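Local coordinates for putative methyl-accepting chemotaxis signal transduction protein (Campylobacter jejuni subsp. jejuni serotype O:2, PDB 4XMR), which binds isoleucine in its tandem PAS sensory domain and probably passes the signal across the membrane to steer chemotaxis, at residues B[138-144]-B[157-163]. Residues are numbered along the deposited sequence; the frame is centred on the assembly and turned at random.
Sequences QYVITYS and LGVDIPS. With ILE (isoleucine), chain E.
Thr142 and Asp160 face each other as a non-hydrogen-bonded pair of the antiparallel hairpin 139-149/152-162, their side chains lying alongside and pointing the same way. Thr142 OG1 donates to Asp160 OD1 at 2.7 Å, approaching from above the carboxylate plane, 50° out of it. With chi1 at -63°, Thr142 sets OG1 beside its own backbone N and CG2 beside the carbonyl carbon; both branches thus reach OD1, CG2 at 3.5 Å. Val140 packs against the stem of the aspartate, its CB 4.0 Å from Asp160 CB. The second carboxylate oxygen is turned to the ligand: Asp160 OD2 accepts the amino N of the bound isoleucine at 2.7 Å.

Backbone bonds fix this register. Ile141 pairs with Ile161, and Tyr143 with Val159, through two N-H...O bonds each; the one from Ile161 N to Ile141 O is nearly straight, 174° at the hydrogen. On the opposite face Tyr143 lays its ring edge near Val159 O, while CE1 meets Ile161 CG1 at 3.8 Å. Phe32 of helix 9-48 packs on both Tyr143 and Ile161, so that this face too is buried.

Packing slackens at the 138-139/162-163 end. Gln138 merely runs beside the Pro162 ring, OE1 to CG 4.1 Å, and the Tyr139 ring leads away from the partner strand, exposed. A backbone bond persists even here, Ser163 N to Tyr139 O at 3.0 Å, the donor lying above the carbonyl plane.

Tyr82 and Asn80 also hydrogen-bond the carboxylate, on OD1 and OD2 respectively, and Tyr131 bonds both Thr142 OG1 and the ligand. Gripped from several directions, Asp160 is probably held in place and anionic; with Asp133 it is one of the acidic residues that bond the ligand, and a plausible counter-charge for its ammonium in this PAS-type (Cache) pocket.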
ATOM      1  N   GLN B 138       5.280 -17.762  12.689  1.00 20.80           N
ATOM      2  CA  GLN B 138       4.524 -16.522  12.694  1.00 20.03           C
ATOM      3  C   GLN B 138       3.259 -16.769  11.904  1.00 18.19           C
ATOM      4  O   GLN B 138       3.245 -17.582  10.980  1.00 17.21           O
ATOM      5  CB  GLN B 138       5.307 -15.401  12.026  1.00 21.54           C
ATOM      6  CG  GLN B 138       6.564 -14.975  12.747  1.00 23.44           C
ATOM      7  CD  GLN B 138       7.227 -13.820  12.042  1.00 24.48           C
ATOM      8  OE1 GLN B 138       6.550 -12.904  11.569  1.00 24.20           O
ATOM      9  NE2 GLN B 138       8.547 -13.864  11.937  1.00 25.91           N
ATOM     10  N   TYR B 139       2.192 -16.063  12.259  1.00 19.49           N
ATOM     11  CA  TYR B 139       0.965 -16.166  11.491  1.00 18.92           C
ATOM     12  C   TYR B 139       1.155 -15.499  10.143  1.00 17.70           C
ATOM     13  O   TYR B 139       1.639 -14.365  10.055  1.00 17.47           O
ATOM     14  CB  TYR B 139      -0.210 -15.574  12.269  1.00 21.36           C
ATOM     15  CG  TYR B 139      -0.421 -16.334  13.552  1.00 25.38           C
ATOM     16  CD1 TYR B 139      -1.166 -17.504  13.569  1.00 27.18           C
ATOM     17  CD2 TYR B 139       0.175 -15.915  14.736  1.00 28.14           C
ATOM     18  CE1 TYR B 139      -1.339 -18.220  14.737  1.00 32.89           C
ATOM     19  CE2 TYR B 139       0.010 -16.626  15.906  1.00 34.56           C
ATOM     20  CZ  TYR B 139      -0.751 -17.777  15.900  1.00 34.54           C
ATOM     21  OH  TYR B 139      -0.917 -18.486  17.062  1.00 46.18           O
ATOM     22  N   VAL B 140       0.809 -16.230   9.088  1.00 16.16           N
ATOM     23  CA  VAL B 140       0.993 -15.737   7.732  1.00 15.48           C
ATOM     24  C   VAL B 140      -0.257 -15.941   6.894  1.00 15.18           C
ATOM     25  O   VAL B 140      -1.092 -16.816   7.169  1.00 16.55           O
ATOM     26  CB  VAL B 140       2.178 -16.433   7.006  1.00 15.16           C
ATOM     27  CG1 VAL B 140       3.497 -16.135   7.702  1.00 16.02           C
ATOM     28  CG2 VAL B 140       1.935 -17.935   6.918  1.00 17.58           C
ATOM     29  N   ILE B 141      -0.376 -15.105   5.873  1.00 14.31           N
ATOM     30  CA  ILE B 141      -1.298 -15.347   4.785  1.00 13.84           C
ATOM     31  C   ILE B 141      -0.442 -15.765   3.603  1.00 13.44           C
ATOM     32  O   ILE B 141       0.573 -15.111   3.290  1.00 13.67           O
ATOM     33  CB  ILE B 141      -2.063 -14.073   4.421  1.00 14.90           C
ATOM     34  CG1 ILE B 141      -2.981 -13.670   5.584  1.00 17.27           C
ATOM     35  CG2 ILE B 141      -2.853 -14.268   3.122  1.00 14.54           C
ATOM     36  CD1 ILE B 141      -3.421 -12.215   5.535  1.00 18.60           C
ATOM     37  N   THR B 142      -0.826 -16.869   2.968  1.00 13.58           N
ATOM     38  CA  THR B 142      -0.080 -17.410   1.838  1.00 13.12           C
ATOM     39  C   THR B 142      -0.815 -17.176   0.527  1.00 11.81           C
ATOM     40  O   THR B 142      -2.030 -17.413   0.430  1.00 14.22           O
ATOM     41  CB  THR B 142       0.180 -18.918   2.021  1.00 13.85           C
ATOM     42  OG1 THR B 142       1.004 -19.113   3.172  1.00 15.62           O
ATOM     43  CG2 THR B 142       0.885 -19.510   0.805  1.00 15.05           C
ATOM     44  N   TYR B 143      -0.072 -16.684  -0.463  1.00 10.54           N
ATOM     45  CA  TYR B 143      -0.560 -16.529  -1.817  1.00 10.82           C
ATOM     46  C   TYR B 143       0.136 -17.605  -2.613  1.00 10.13           C
ATOM     47  O   TYR B 143       1.368 -17.658  -2.624  1.00 11.49           O
ATOM     48  CB  TYR B 143      -0.199 -15.139  -2.346  1.00 11.53           C
ATOM     49  CG  TYR B 143      -0.768 -14.051  -1.467  1.00 11.29           C
ATOM     50  CD1 TYR B 143      -0.110 -13.654  -0.309  1.00 11.24           C
ATOM     51  CD2 TYR B 143      -1.984 -13.456  -1.764  1.00 12.10           C
ATOM     52  CE1 TYR B 143      -0.639 -12.688   0.522  1.00 12.72           C
ATOM     53  CE2 TYR B 143      -2.528 -12.481  -0.924  1.00 12.66           C
ATOM     54  CZ  TYR B 143      -1.844 -12.106   0.214  1.00 12.71           C
ATOM     55  OH  TYR B 143      -2.328 -11.137   1.058  1.00 15.75           O
ATOM     56  N   SER B 144      -0.613 -18.487  -3.265  1.00 11.58           N
ATOM     57  CA  SER B 144       0.019 -19.554  -4.023  1.00 12.81           C
ATOM     58  C   SER B 144      -0.498 -19.642  -5.450  1.00 13.47           C
ATOM     59  O   SER B 144      -1.613 -19.200  -5.758  1.00 14.26           O
ATOM     60  CB  SER B 144      -0.105 -20.903  -3.314  1.00 15.21           C
ATOM     61  OG  SER B 144      -1.465 -21.276  -3.162  1.00 15.58           O
ATOM     62  N   LEU B 157       4.192 -22.245  -6.517  1.00  9.41           N
ATOM     63  CA  LEU B 157       4.814 -21.078  -5.905  1.00  9.97           C
ATOM     64  C   LEU B 157       4.012 -20.646  -4.690  1.00  9.24           C
ATOM     65  O   LEU B 157       2.774 -20.594  -4.750  1.00 11.08           O
ATOM     66  CB  LEU B 157       4.828 -19.943  -6.914  1.00 10.59           C
ATOM     67  CG  LEU B 157       5.281 -18.579  -6.404  1.00 11.93           C
ATOM     68  CD1 LEU B 157       6.770 -18.600  -6.068  1.00 14.39           C
ATOM     69  CD2 LEU B 157       4.969 -17.509  -7.442  1.00 12.87           C
ATOM     70  N   GLY B 158       4.698 -20.320  -3.597  1.00  9.62           N
ATOM     71  CA  GLY B 158       4.055 -19.751  -2.433  1.00  9.55           C
ATOM     72  C   GLY B 158       4.785 -18.516  -1.939  1.00  9.38           C
ATOM     73  O   GLY B 158       6.026 -18.440  -1.984  1.00 10.03           O
ATOM     74  N   VAL B 159       3.998 -17.542  -1.492  1.00  9.95           N
ATOM     75  CA  VAL B 159       4.503 -16.309  -0.900  1.00  9.36           C
ATOM     76  C   VAL B 159       3.811 -16.108   0.443  1.00  8.82           C
ATOM     77  O   VAL B 159       2.574 -16.033   0.489  1.00 10.43           O
ATOM     78  CB  VAL B 159       4.232 -15.101  -1.826  1.00 10.12           C
ATOM     79  CG1 VAL B 159       4.628 -13.797  -1.141  1.00 11.86           C
ATOM     80  CG2 VAL B 159       4.954 -15.274  -3.165  1.00 10.84           C
ATOM     81  N   ASP B 160       4.587 -16.042   1.524  1.00  9.90           N
ATOM     82  CA  ASP B 160       4.024 -15.853   2.856  1.00 10.59           C
ATOM     83  C   ASP B 160       4.246 -14.421   3.308  1.00 10.48           C
ATOM     84  O   ASP B 160       5.395 -13.948   3.378  1.00 11.27           O
ATOM     85  CB  ASP B 160       4.680 -16.763   3.904  1.00 10.97           C
ATOM     86  CG  ASP B 160       4.459 -18.245   3.660  1.00 12.99           C
ATOM     87  OD1 ASP B 160       3.600 -18.628   2.843  1.00 12.72           O
ATOM     88  OD2 ASP B 160       5.167 -19.034   4.320  1.00 12.43           O
ATOM     89  N   ILE B 161       3.150 -13.737   3.614  1.00 11.91           N
ATOM     90  CA  ILE B 161       3.200 -12.394   4.177  1.00 12.35           C
ATOM     91  C   ILE B 161       2.648 -12.472   5.611  1.00 13.51           C
ATOM     92  O   ILE B 161       1.575 -13.018   5.819  1.00 14.75           O
ATOM     93  CB  ILE B 161       2.350 -11.402   3.332  1.00 13.29           C
ATOM     94  CG1 ILE B 161       2.716 -11.470   1.832  1.00 14.09           C
ATOM     95  CG2 ILE B 161       2.440  -9.987   3.910  1.00 13.50           C
ATOM     96  CD1 ILE B 161       4.154 -11.105   1.508  1.00 14.43           C
ATOM     97  N   PRO B 162       3.385 -11.951   6.605  1.00 15.31           N
ATOM     98  CA  PRO B 162       2.855 -12.021   7.973  1.00 16.16           C
ATOM     99  C   PRO B 162       1.502 -11.325   8.074  1.00 16.07           C
ATOM    100  O   PRO B 162       1.336 -10.216   7.557  1.00 15.85           O
ATOM    101  CB  PRO B 162       3.894 -11.251   8.798  1.00 18.58           C
ATOM    102  CG  PRO B 162       5.161 -11.380   8.004  1.00 19.94           C
ATOM    103  CD  PRO B 162       4.706 -11.305   6.561  1.00 17.23           C
ATOM    104  N   SER B 163       0.535 -11.983   8.702  1.00 15.72           N
ATOM    105  CA  SER B 163      -0.765 -11.363   8.894  1.00 15.09           C
ATOM    106  C   SER B 163      -0.644 -10.097   9.749  1.00 14.75           C
ATOM    107  O   SER B 163      -1.473  -9.190   9.644  1.00 14.19           O
ATOM    108  CB  SER B 163      -1.785 -12.355   9.463  1.00 22.49           C
ATOM    109  OG  SER B 163      -1.285 -13.024  10.597  1.00 24.26           O
TER
HETATM  110  N   ILE E 301       4.168 -21.379   5.232  1.00 18.04           N
HETATM  111  CA  ILE E 301       4.296 -22.627   4.497  1.00 18.60           C
HETATM  112  C   ILE E 301       3.738 -23.746   5.364  1.00 19.77           C
HETATM  113  O   ILE E 301       3.325 -24.787   4.867  1.00 22.92           O
HETATM  114  CB  ILE E 301       5.767 -22.898   4.083  1.00 16.76           C
HETATM  115  CG1 ILE E 301       5.822 -24.013   3.035  1.00 19.03           C
HETATM  116  CG2 ILE E 301       6.637 -23.220   5.290  1.00 21.05           C
HETATM  117  CD1 ILE E 301       7.177 -24.169   2.367  1.00 21.36           C
HETATM  118  OXT ILE E 301       3.660 -23.601   6.587  1.00 19.87           O